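Local coordinates for glutathione S-transferase, N-terminal domain protein (Pseudomonas putida, PDB 4NAX) that binds one oxidized glutathione disulfide per subunit and, as a member of the glutathione S-transferase superfamily, probably has transferase activity, at residues I126-F139 and W188-L201. Residues are numbered along the deposited sequence; the frame is centred on the assembly and turned at random.
Sequences IGPMFGQVGFFHFF and WVRNLVERYNARDL. With GDS (oxidized glutathione disulfide), chain C; FMT (formic acid), chain E.
His137 NE2 donates to the carbonyl oxygen Asn197 O at 2.9 Å, a bent bond (134° at the hydrogen) that keeps close to the imidazole plane but meets the carbonyl from above its own plane. ND1 of the same ring donates to a formic acid molecule, probably from the crystallisation liquor; in the crystal both ring nitrogens are thus engaged at the ring edge, which probably holds its rotation, while Leu201 CD1 lies over one face. With CG anti to the backbone N (chi1 -176°), His137 reaches out from the end of its helix to the turn that follows the other one.

The pair illustrates how glycines on one helix receive aromatic rings from a second helix and the turn that follows it. The bare CA of Gly134 lies flat against the Tyr196 ring as a CH-pi contact, 3.4 Å from its centroid; Asn191 ND2 lies over the opposite face. Two turns earlier, Gly127 CA covers the five-membered ring of Trp188 at 3.8 Å, and that indole enters as a knob among Ile126, Gly127, Phe130 and Gly131. Phe130 is sandwiched between Ile126 CG2 and Leu192 CD2, the latter 3.7 Å from the ring centroid. Farther out, the Arg195 guanidinium lies with its face over Phe138 CE2, the two planes 67° apart.

Gly127, Pro128, Gly131 and Trp188 also line the glutathione disulfide pocket, and Asn30 accepts the Trp188 NE1 hydrogen bond. In the all-helical C-terminal domain, segments 126-137 and 188-193, on helices 109-137 and 180-193, run nearly parallel, their axes 9.9 Å apart at closest approach, flanked by helix 148-168 beside Phe130 and Val133 and by helix 208-219 beside Val189.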
ATOM      1  N   ILE A 126      -4.972   3.355  -5.922  1.00 12.22           N
ATOM      2  CA  ILE A 126      -6.116   2.691  -6.526  1.00 12.77           C
ATOM      3  C   ILE A 126      -7.119   2.188  -5.498  1.00 12.31           C
ATOM      4  O   ILE A 126      -8.298   2.502  -5.565  1.00 12.82           O
ATOM      5  CB  ILE A 126      -5.648   1.551  -7.442  1.00 12.21           C
ATOM      6  CG1 ILE A 126      -4.778   2.056  -8.605  1.00 12.92           C
ATOM      7  CG2 ILE A 126      -6.821   0.697  -7.888  1.00 12.90           C
ATOM      8  CD1 ILE A 126      -5.530   2.852  -9.641  1.00 14.93           C
ATOM      9  N   GLY A 127      -6.662   1.354  -4.570  1.00 12.03           N
ATOM     10  CA  GLY A 127      -7.601   0.784  -3.587  1.00 12.19           C
ATOM     11  C   GLY A 127      -8.270   1.851  -2.725  1.00 11.97           C
ATOM     12  O   GLY A 127      -9.485   1.912  -2.634  1.00 13.30           O
ATOM     13  N   PRO A 128      -7.457   2.694  -2.068  1.00 12.38           N
ATOM     14  CA  PRO A 128      -8.062   3.651  -1.137  1.00 13.48           C
ATOM     15  C   PRO A 128      -8.989   4.629  -1.846  1.00 13.59           C
ATOM     16  O   PRO A 128     -10.062   4.931  -1.336  1.00 14.18           O
ATOM     17  CB  PRO A 128      -6.828   4.345  -0.522  1.00 14.23           C
ATOM     18  CG  PRO A 128      -5.781   3.266  -0.508  1.00 13.70           C
ATOM     19  CD  PRO A 128      -5.997   2.557  -1.840  1.00 12.52           C
ATOM     20  N   MET A 129      -8.597   5.108  -3.027  1.00 12.96           N
ATOM     21  CA  MET A 129      -9.390   6.128  -3.717  1.00 13.09           C
ATOM     22  C   MET A 129     -10.610   5.559  -4.399  1.00 13.17           C
ATOM     23  O   MET A 129     -11.701   6.134  -4.304  1.00 13.53           O
ATOM     24  CB  MET A 129      -8.507   6.942  -4.657  1.00 13.33           C
ATOM     25  CG  MET A 129      -7.386   7.656  -3.913  1.00 14.42           C
ATOM     26  SD  MET A 129      -7.997   8.880  -2.711  1.00 20.56           S
ATOM     27  CE  MET A 129      -7.669   8.078  -1.199  1.00 29.13           C
ATOM     28  N   PHE A 130     -10.468   4.426  -5.089  1.00 12.67           N
ATOM     29  CA  PHE A 130     -11.631   3.823  -5.678  1.00 13.28           C
ATOM     30  C   PHE A 130     -12.638   3.441  -4.590  1.00 12.62           C
ATOM     31  O   PHE A 130     -13.852   3.561  -4.763  1.00 13.80           O
ATOM     32  CB  PHE A 130     -11.297   2.584  -6.539  1.00 12.30           C
ATOM     33  CG  PHE A 130     -10.579   2.848  -7.843  1.00 13.16           C
ATOM     34  CD1 PHE A 130     -10.067   4.071  -8.211  1.00 13.47           C
ATOM     35  CD2 PHE A 130     -10.382   1.766  -8.703  1.00 12.33           C
ATOM     36  CE1 PHE A 130      -9.388   4.222  -9.411  1.00 13.58           C
ATOM     37  CE2 PHE A 130      -9.698   1.910  -9.883  1.00 12.99           C
ATOM     38  CZ  PHE A 130      -9.201   3.144 -10.242  1.00 13.25           C
ATOM     39  N   GLY A 131     -12.133   2.978  -3.452  1.00 12.61           N
ATOM     40  CA  GLY A 131     -13.013   2.634  -2.355  1.00 13.30           C
ATOM     41  C   GLY A 131     -13.835   3.818  -1.870  1.00 13.20           C
ATOM     42  O   GLY A 131     -14.986   3.647  -1.471  1.00 14.83           O
ATOM     43  N   GLN A 132     -13.271   5.028  -1.905  1.00 13.18           N
ATOM     44  CA  GLN A 132     -14.033   6.207  -1.511  1.00 13.30           C
ATOM     45  C   GLN A 132     -15.105   6.559  -2.538  1.00 13.52           C
ATOM     46  O   GLN A 132     -16.165   7.054  -2.164  1.00 14.51           O
ATOM     47  CB  GLN A 132     -13.144   7.419  -1.236  1.00 15.03           C
ATOM     48  CG  GLN A 132     -12.015   7.209  -0.230  1.00 14.82           C
ATOM     49  CD  GLN A 132     -12.407   6.317   0.911  1.00 15.23           C
ATOM     50  OE1 GLN A 132     -13.313   6.635   1.683  1.00 16.76           O
ATOM     51  NE2 GLN A 132     -11.733   5.193   1.031  1.00 16.99           N
ATOM     52  N   VAL A 133     -14.844   6.313  -3.824  1.00 13.95           N
ATOM     53  CA  VAL A 133     -15.900   6.462  -4.824  1.00 14.31           C
ATOM     54  C   VAL A 133     -17.053   5.509  -4.484  1.00 14.40           C
ATOM     55  O   VAL A 133     -18.220   5.885  -4.572  1.00 15.55           O
ATOM     56  CB  VAL A 133     -15.401   6.232  -6.253  1.00 14.43           C
ATOM     57  CG1 VAL A 133     -16.558   6.244  -7.249  1.00 15.72           C
ATOM     58  CG2 VAL A 133     -14.386   7.321  -6.606  1.00 15.51           C
ATOM     59  N   GLY A 134     -16.738   4.275  -4.090  1.00 14.33           N
ATOM     60  CA  GLY A 134     -17.773   3.361  -3.672  1.00 15.73           C
ATOM     61  C   GLY A 134     -18.590   3.948  -2.525  1.00 15.66           C
ATOM     62  O   GLY A 134     -19.832   3.915  -2.544  1.00 16.43           O
ATOM     63  N   PHE A 135     -17.922   4.521  -1.528  1.00 15.13           N
ATOM     64  CA  PHE A 135     -18.661   5.092  -0.406  1.00 15.36           C
ATOM     65  C   PHE A 135     -19.608   6.210  -0.849  1.00 15.53           C
ATOM     66  O   PHE A 135     -20.768   6.250  -0.424  1.00 16.28           O
ATOM     67  CB  PHE A 135     -17.745   5.626   0.693  1.00 15.36           C
ATOM     68  CG  PHE A 135     -18.512   6.118   1.880  1.00 15.58           C
ATOM     69  CD1 PHE A 135     -19.184   5.212   2.692  1.00 18.14           C
ATOM     70  CD2 PHE A 135     -18.658   7.475   2.128  1.00 16.52           C
ATOM     71  CE1 PHE A 135     -19.966   5.657   3.745  1.00 19.13           C
ATOM     72  CE2 PHE A 135     -19.429   7.920   3.181  1.00 17.27           C
ATOM     73  CZ  PHE A 135     -20.080   7.013   3.989  1.00 18.59           C
ATOM     74  N   PHE A 136     -19.109   7.115  -1.691  1.00 14.79           N
ATOM     75  CA  PHE A 136     -19.844   8.321  -2.077  1.00 15.04           C
ATOM     76  C   PHE A 136     -20.769   8.184  -3.279  1.00 15.52           C
ATOM     77  O   PHE A 136     -21.513   9.120  -3.605  1.00 16.99           O
ATOM     78  CB  PHE A 136     -18.884   9.505  -2.250  1.00 15.28           C
ATOM     79  CG  PHE A 136     -18.330  10.011  -0.943  1.00 15.53           C
ATOM     80  CD1 PHE A 136     -19.161  10.677  -0.042  1.00 15.96           C
ATOM     81  CD2 PHE A 136     -17.009   9.800  -0.587  1.00 15.26           C
ATOM     82  CE1 PHE A 136     -18.683  11.121   1.164  1.00 17.37           C
ATOM     83  CE2 PHE A 136     -16.517  10.252   0.626  1.00 16.36           C
ATOM     84  CZ  PHE A 136     -17.354  10.923   1.501  1.00 16.39           C
ATOM     85  N   HIS A 137     -20.753   7.014  -3.917  1.00 16.23           N
ATOM     86  CA  HIS A 137     -21.641   6.751  -5.054  1.00 17.03           C
ATOM     87  C   HIS A 137     -22.516   5.510  -4.918  1.00 18.05           C
ATOM     88  O   HIS A 137     -23.569   5.432  -5.541  1.00 20.81           O
ATOM     89  CB  HIS A 137     -20.835   6.651  -6.355  1.00 17.17           C
ATOM     90  CG  HIS A 137     -21.689   6.478  -7.571  1.00 19.60           C
ATOM     91  ND1 HIS A 137     -22.628   7.407  -7.960  1.00 22.34           N
ATOM     92  CD2 HIS A 137     -21.769   5.468  -8.467  1.00 21.72           C
ATOM     93  CE1 HIS A 137     -23.234   6.985  -9.052  1.00 25.41           C
ATOM     94  NE2 HIS A 137     -22.732   5.811  -9.381  1.00 25.59           N
ATOM     95  N   PHE A 138     -22.085   4.553  -4.109  1.00 17.64           N
ATOM     96  CA  PHE A 138     -22.776   3.270  -3.987  1.00 19.27           C
ATOM     97  C   PHE A 138     -23.269   2.969  -2.566  1.00 19.20           C
ATOM     98  O   PHE A 138     -24.350   2.402  -2.393  1.00 23.59           O
ATOM     99  CB  PHE A 138     -21.856   2.158  -4.537  1.00 20.66           C
ATOM    100  CG  PHE A 138     -22.496   0.798  -4.589  1.00 23.87           C
ATOM    101  CD1 PHE A 138     -23.421   0.486  -5.576  1.00 29.26           C
ATOM    102  CD2 PHE A 138     -22.158  -0.169  -3.660  1.00 25.43           C
ATOM    103  CE1 PHE A 138     -24.014  -0.771  -5.611  1.00 31.57           C
ATOM    104  CE2 PHE A 138     -22.734  -1.426  -3.697  1.00 31.22           C
ATOM    105  CZ  PHE A 138     -23.666  -1.724  -4.665  1.00 31.43           C
ATOM    106  N   PHE A 139     -22.483   3.317  -1.554  1.00 18.92           N
ATOM    107  CA  PHE A 139     -22.863   3.075  -0.167  1.00 20.22           C
ATOM    108  C   PHE A 139     -23.479   4.354   0.445  1.00 19.98           C
ATOM    109  O   PHE A 139     -24.035   5.169  -0.282  1.00 21.51           O
ATOM    110  CB  PHE A 139     -21.683   2.493   0.632  1.00 20.84           C
ATOM    111  CG  PHE A 139     -21.183   1.167   0.093  1.00 21.79           C
ATOM    112  CD1 PHE A 139     -21.962   0.007   0.209  1.00 25.91           C
ATOM    113  CD2 PHE A 139     -19.948   1.062  -0.532  1.00 23.74           C
ATOM    114  CE1 PHE A 139     -21.511  -1.211  -0.285  1.00 32.78           C
ATOM    115  CE2 PHE A 139     -19.497  -0.153  -1.026  1.00 26.64           C
ATOM    116  CZ  PHE A 139     -20.275  -1.287  -0.908  1.00 28.86           C
ATOM    117  N   TRP A 188      -9.705  -4.079  -8.780  1.00 12.40           N
ATOM    118  CA  TRP A 188     -10.224  -2.782  -8.344  1.00 12.76           C
ATOM    119  C   TRP A 188     -10.843  -1.981  -9.489  1.00 12.40           C
ATOM    120  O   TRP A 188     -11.855  -1.312  -9.296  1.00 13.14           O
ATOM    121  CB  TRP A 188      -9.142  -1.979  -7.623  1.00 12.70           C
ATOM    122  CG  TRP A 188      -9.221  -2.152  -6.141  1.00 11.72           C
ATOM    123  CD1 TRP A 188      -8.370  -2.832  -5.318  1.00 12.84           C
ATOM    124  CD2 TRP A 188     -10.249  -1.620  -5.312  1.00 11.70           C
ATOM    125  NE1 TRP A 188      -8.804  -2.722  -4.005  1.00 12.56           N
ATOM    126  CE2 TRP A 188      -9.954  -1.972  -3.986  1.00 12.19           C
ATOM    127  CE3 TRP A 188     -11.401  -0.868  -5.573  1.00 12.87           C
ATOM    128  CZ2 TRP A 188     -10.748  -1.587  -2.925  1.00 13.33           C
ATOM    129  CZ3 TRP A 188     -12.202  -0.508  -4.523  1.00 14.09           C
ATOM    130  CH2 TRP A 188     -11.869  -0.856  -3.202  1.00 14.83           C
ATOM    131  N   VAL A 189     -10.216  -2.020 -10.663  1.00 12.79           N
ATOM    132  CA  VAL A 189     -10.812  -1.389 -11.830  1.00 12.68           C
ATOM    133  C   VAL A 189     -12.191  -2.022 -12.105  1.00 13.35           C
ATOM    134  O   VAL A 189     -13.193  -1.309 -12.311  1.00 14.55           O
ATOM    135  CB  VAL A 189      -9.891  -1.474 -13.062  1.00 13.97           C
ATOM    136  CG1 VAL A 189     -10.564  -0.839 -14.269  1.00 15.94           C
ATOM    137  CG2 VAL A 189      -8.530  -0.812 -12.831  1.00 14.11           C
ATOM    138  N   ARG A 190     -12.246  -3.356 -12.088  1.00 13.98           N
ATOM    139  CA  ARG A 190     -13.528  -4.051 -12.246  1.00 14.71           C
ATOM    140  C   ARG A 190     -14.551  -3.580 -11.207  1.00 14.82           C
ATOM    141  O   ARG A 190     -15.707  -3.291 -11.540  1.00 16.93           O
ATOM    142  CB  ARG A 190     -13.335  -5.557 -12.122  1.00 15.37           C
ATOM    143  CG  ARG A 190     -14.637  -6.338 -12.148  1.00 17.86           C
ATOM    144  CD  ARG A 190     -14.412  -7.827 -11.988  1.00 19.76           C
ATOM    145  NE  ARG A 190     -15.659  -8.564 -11.858  1.00 22.44           N
ATOM    146  CZ  ARG A 190     -16.206  -8.961 -10.709  1.00 23.83           C
ATOM    147  NH1 ARG A 190     -15.624  -8.742  -9.540  1.00 26.21           N
ATOM    148  NH2 ARG A 190     -17.351  -9.611 -10.737  1.00 26.96           N
ATOM    149  N   ASN A 191     -14.144  -3.511  -9.948  1.00 14.26           N
ATOM    150  CA  ASN A 191     -15.081  -3.143  -8.901  1.00 14.88           C
ATOM    151  C   ASN A 191     -15.653  -1.741  -9.098  1.00 15.36           C
ATOM    152  O   ASN A 191     -16.840  -1.507  -8.848  1.00 16.76           O
ATOM    153  CB  ASN A 191     -14.424  -3.242  -7.526  1.00 16.77           C
ATOM    154  CG  ASN A 191     -15.416  -3.571  -6.440  1.00 17.01           C
ATOM    155  OD1 ASN A 191     -16.153  -4.540  -6.556  1.00 21.14           O
ATOM    156  ND2 ASN A 191     -15.424  -2.789  -5.381  1.00 19.31           N
ATOM    157  N   LEU A 192     -14.799  -0.819  -9.544  1.00 14.97           N
ATOM    158  CA  LEU A 192     -15.202   0.547  -9.770  1.00 15.98           C
ATOM    159  C   LEU A 192     -16.290   0.629 -10.836  1.00 16.65           C
ATOM    160  O   LEU A 192     -17.272   1.372 -10.678  1.00 18.65           O
ATOM    161  CB  LEU A 192     -13.989   1.385 -10.157  1.00 16.03           C
ATOM    162  CG  LEU A 192     -14.206   2.867 -10.424  1.00 16.06           C
ATOM    163  CD1 LEU A 192     -14.592   3.592  -9.158  1.00 17.58           C
ATOM    164  CD2 LEU A 192     -12.941   3.459 -11.019  1.00 17.20           C
ATOM    165  N   VAL A 193     -16.115  -0.108 -11.930  1.00 17.14           N
ATOM    166  CA  VAL A 193     -17.014   0.013 -13.076  1.00 19.50           C
ATOM    167  C   VAL A 193     -18.200  -0.946 -13.061  1.00 22.08           C
ATOM    168  O   VAL A 193     -19.182  -0.700 -13.754  1.00 28.66           O
ATOM    169  CB  VAL A 193     -16.253  -0.062 -14.422  1.00 19.93           C
ATOM    170  CG1 VAL A 193     -15.155   0.989 -14.448  1.00 23.70           C
ATOM    171  CG2 VAL A 193     -15.710  -1.446 -14.717  1.00 22.23           C
ATOM    172  N   GLU A 194     -18.120  -2.011 -12.268  1.00 20.28           N
ATOM    173  CA  GLU A 194     -19.199  -2.975 -12.124  1.00 22.03           C
ATOM    174  C   GLU A 194     -19.947  -2.720 -10.820  1.00 22.86           C
ATOM    175  O   GLU A 194     -20.951  -2.005 -10.813  1.00 27.03           O
ATOM    176  CB  GLU A 194     -18.677  -4.419 -12.244  1.00 25.55           C
ATOM    177  CG  GLU A 194     -18.088  -4.727 -13.610  1.00 25.90           C
ATOM    178  CD  GLU A 194     -17.804  -6.201 -13.868  1.00 29.98           C
ATOM    179  OE1 GLU A 194     -17.182  -6.480 -14.920  1.00 37.39           O
ATOM    180  OE2 GLU A 194     -18.175  -7.082 -13.051  1.00 34.03           O
ATOM    181  N   ARG A 195     -19.454  -3.268  -9.718  1.00 22.23           N
ATOM    182  CA  ARG A 195     -20.163  -3.181  -8.452  1.00 22.35           C
ATOM    183  C   ARG A 195     -20.548  -1.759  -8.064  1.00 22.34           C
ATOM    184  O   ARG A 195     -21.688  -1.516  -7.680  1.00 25.03           O
ATOM    185  CB  ARG A 195     -19.383  -3.856  -7.326  1.00 24.83           C
ATOM    186  CG  ARG A 195     -20.044  -3.727  -5.958  1.00 29.70           C
ATOM    187  CD  ARG A 195     -19.539  -4.796  -5.011  1.00 37.65           C
ATOM    188  NE  ARG A 195     -19.963  -4.625  -3.621  1.00 43.79           N
ATOM    189  CZ  ARG A 195     -21.191  -4.862  -3.156  1.00 42.53           C
ATOM    190  NH1 ARG A 195     -22.172  -5.252  -3.969  1.00 54.79           N
ATOM    191  NH2 ARG A 195     -21.444  -4.692  -1.859  1.00 45.04           N
ATOM    192  N   TYR A 196     -19.618  -0.811  -8.165  1.00 20.08           N
ATOM    193  CA  TYR A 196     -19.923   0.536  -7.703  1.00 20.21           C
ATOM    194  C   TYR A 196     -20.745   1.337  -8.678  1.00 22.60           C
ATOM    195  O   TYR A 196     -21.141   2.464  -8.357  1.00 25.36           O
ATOM    196  CB  TYR A 196     -18.663   1.333  -7.410  1.00 19.49           C
ATOM    197  CG  TYR A 196     -17.825   0.846  -6.279  1.00 18.40           C
ATOM    198  CD1 TYR A 196     -18.312  -0.028  -5.303  1.00 19.09           C
ATOM    199  CD2 TYR A 196     -16.535   1.349  -6.133  1.00 17.69           C
ATOM    200  CE1 TYR A 196     -17.516  -0.414  -4.243  1.00 20.42           C
ATOM    201  CE2 TYR A 196     -15.740   0.956  -5.086  1.00 18.99           C
ATOM    202  CZ  TYR A 196     -16.220   0.089  -4.141  1.00 18.06           C
ATOM    203  OH  TYR A 196     -15.392  -0.291  -3.117  1.00 22.53           O
ATOM    204  N   ASN A 197     -20.996   0.788  -9.863  1.00 22.84           N
ATOM    205  CA  ASN A 197     -21.821   1.487 -10.846  1.00 25.96           C
ATOM    206  C   ASN A 197     -21.260   2.873 -11.227  1.00 22.55           C
ATOM    207  O   ASN A 197     -22.011   3.832 -11.430  1.00 24.59           O
ATOM    208  CB  ASN A 197     -23.253   1.699 -10.313  1.00 32.16           C
ATOM    209  CG  ASN A 197     -23.991   0.417  -9.996  1.00 66.43           C
ATOM    210  OD1 ASN A 197     -24.753   0.371  -9.029  1.00104.81           O
ATOM    211  ND2 ASN A 197     -23.816  -0.611 -10.815  1.00 41.90           N
ATOM    212  N   ALA A 198     -19.932   2.982 -11.285  1.00 21.58           N
ATOM    213  CA  ALA A 198     -19.273   4.276 -11.487  1.00 20.94           C
ATOM    214  C   ALA A 198     -18.658   4.452 -12.866  1.00 21.97           C
ATOM    215  O   ALA A 198     -17.872   5.363 -13.098  1.00 21.86           O
ATOM    216  CB  ALA A 198     -18.225   4.510 -10.410  1.00 21.54           C
ATOM    217  N   ARG A 199     -19.042   3.587 -13.789  1.00 23.83           N
ATOM    218  CA  ARG A 199     -18.495   3.633 -15.138  0.50 25.97           C
ATOM    219  C   ARG A 199     -18.646   5.020 -15.801  1.00 25.47           C
ATOM    220  O   ARG A 199     -17.678   5.601 -16.313  1.00 28.74           O
ATOM    221  CB  ARG A 199     -19.160   2.543 -15.966  0.50 27.20           C
ATOM    222  CG  ARG A 199     -18.418   2.227 -17.228  0.50 36.06           C
ATOM    223  CD  ARG A 199     -19.189   1.270 -18.100  0.50 44.25           C
ATOM    224  NE  ARG A 199     -18.287   0.883 -19.161  0.50 60.63           N
ATOM    225  CZ  ARG A 199     -17.557  -0.220 -19.138  0.50 79.13           C
ATOM    226  NH1 ARG A 199     -17.670  -1.071 -18.125  0.50 93.18           N
ATOM    227  NH2 ARG A 199     -16.733  -0.480 -20.138  0.50 86.73           N
ATOM    228  N   ASP A 200     -19.858   5.563 -15.764  1.00 28.44           N
ATOM    229  CA  ASP A 200     -20.118   6.876 -16.340  1.00 31.38           C
ATOM    230  C   ASP A 200     -19.510   7.990 -15.476  1.00 28.98           C
ATOM    231  O   ASP A 200     -18.927   8.956 -15.994  1.00 29.56           O
ATOM    232  CB  ASP A 200     -21.628   7.095 -16.514  1.00 41.06           C
ATOM    233  CG  ASP A 200     -22.247   6.188 -17.582  1.00 69.55           C
ATOM    234  OD1 ASP A 200     -21.511   5.527 -18.352  1.00 50.11           O
ATOM    235  OD2 ASP A 200     -23.495   6.141 -17.652  1.00 82.87           O
ATOM    236  N   LEU A 201     -19.625   7.844 -14.159  1.00 26.84           N
ATOM    237  CA  LEU A 201     -19.077   8.842 -13.234  1.00 26.17           C
ATOM    238  C   LEU A 201     -17.575   9.108 -13.476  1.00 26.48           C
ATOM    239  O   LEU A 201     -17.114  10.232 -13.379  1.00 25.67           O
ATOM    240  CB  LEU A 201     -19.255   8.380 -11.778  1.00 32.35           C
ATOM    241  CG  LEU A 201     -20.041   9.122 -10.712  1.00 46.92           C
ATOM    242  CD1 LEU A 201     -19.562   8.562  -9.373  1.00 30.96           C
ATOM    243  CD2 LEU A 201     -19.866  10.629 -10.805  1.00 34.25           C
TER
HETATM  244  N1  GDS C 301     -14.909   0.112   6.630  1.00 38.86           N
HETATM  245  CA1 GDS C 301     -15.063   0.205   5.180  1.00 28.34           C
HETATM  246  C1  GDS C 301     -15.693   1.522   4.785  1.00 35.38           C
HETATM  247  OE1 GDS C 301     -15.513   1.927   3.613  1.00 27.52           O
HETATM  248  OE2 GDS C 301     -16.371   2.173   5.610  1.00 42.97           O
HETATM  249  CB1 GDS C 301     -15.937  -0.956   4.689  1.00 24.99           C
HETATM  250  CG1 GDS C 301     -15.848  -1.225   3.181  1.00 22.04           C
HETATM  251  CD1 GDS C 301     -14.476  -1.707   2.785  1.00 19.51           C
HETATM  252  O1  GDS C 301     -13.770  -2.300   3.580  1.00 22.36           O
HETATM  253  N2  GDS C 301     -14.109  -1.424   1.541  1.00 15.87           N
HETATM  254  CA2 GDS C 301     -12.858  -1.872   0.964  1.00 15.89           C
HETATM  255  C2  GDS C 301     -11.976  -0.706   0.608  1.00 14.48           C
HETATM  256  O2  GDS C 301     -12.449   0.322   0.137  1.00 16.11           O
HETATM  257  CB2 GDS C 301     -13.128  -2.697  -0.295  1.00 15.26           C
HETATM  258  SG2 GDS C 301     -13.915  -4.278  -0.009  1.00 19.30           S
HETATM  259  N3  GDS C 301     -10.667  -0.872   0.785  1.00 13.82           N
HETATM  260  CA3 GDS C 301      -9.704   0.176   0.494  1.00 14.13           C
HETATM  261  C3  GDS C 301      -8.353  -0.327   0.033  1.00 13.63           C
HETATM  262  OE3 GDS C 301      -7.386   0.443   0.215  1.00 14.80           O
HETATM  263  OE4 GDS C 301      -8.306  -1.416  -0.549  1.00 14.53           O
HETATM  264  N4  GDS C 301     -13.342  -4.606   5.480  1.00 15.43           N
HETATM  265  CA4 GDS C 301     -13.912  -4.991   6.753  1.00 17.64           C
HETATM  266  C4  GDS C 301     -14.193  -3.827   7.661  1.00 21.68           C
HETATM  267  OE5 GDS C 301     -14.730  -4.048   8.787  1.00 23.92           O
HETATM  268  OE6 GDS C 301     -13.924  -2.673   7.239  1.00 24.15           O
HETATM  269  C5  GDS C 301     -12.443  -5.375   4.879  1.00 13.72           C
HETATM  270  O5  GDS C 301     -12.037  -6.413   5.389  1.00 14.52           O
HETATM  271  CA5 GDS C 301     -11.964  -4.939   3.511  1.00 14.27           C
HETATM  272  N5  GDS C 301     -10.524  -5.143   3.397  1.00 12.84           N
HETATM  273  CB5 GDS C 301     -12.710  -5.764   2.460  1.00 14.56           C
HETATM  274  SG5 GDS C 301     -12.212  -5.456   0.765  1.00 17.20           S
HETATM  275  CA6 GDS C 301      -5.835  -3.756   2.924  1.00 12.88           C
HETATM  276  C6  GDS C 301      -5.461  -4.881   2.006  1.00 12.52           C
HETATM  277  OE7 GDS C 301      -5.596  -6.057   2.425  1.00 12.66           O
HETATM  278  OE8 GDS C 301      -5.024  -4.582   0.871  1.00 13.72           O
HETATM  279  N6  GDS C 301      -4.965  -2.593   2.657  1.00 13.15           N
HETATM  280  CB6 GDS C 301      -7.305  -3.381   2.726  1.00 13.09           C
HETATM  281  CG6 GDS C 301      -8.237  -4.530   3.125  1.00 13.06           C
HETATM  282  CD6 GDS C 301      -9.689  -4.138   3.116  1.00 12.80           C
HETATM  283  O6  GDS C 301     -10.058  -2.993   2.832  1.00 13.97           O
HETATM  284  C   FMT E 303     -23.818  10.036  -5.906  1.00 19.10           C
HETATM  285  O1  FMT E 303     -23.944  11.210  -5.597  1.00 27.81           O
HETATM  286  O2  FMT E 303     -23.245   9.774  -7.075  1.00 26.16           O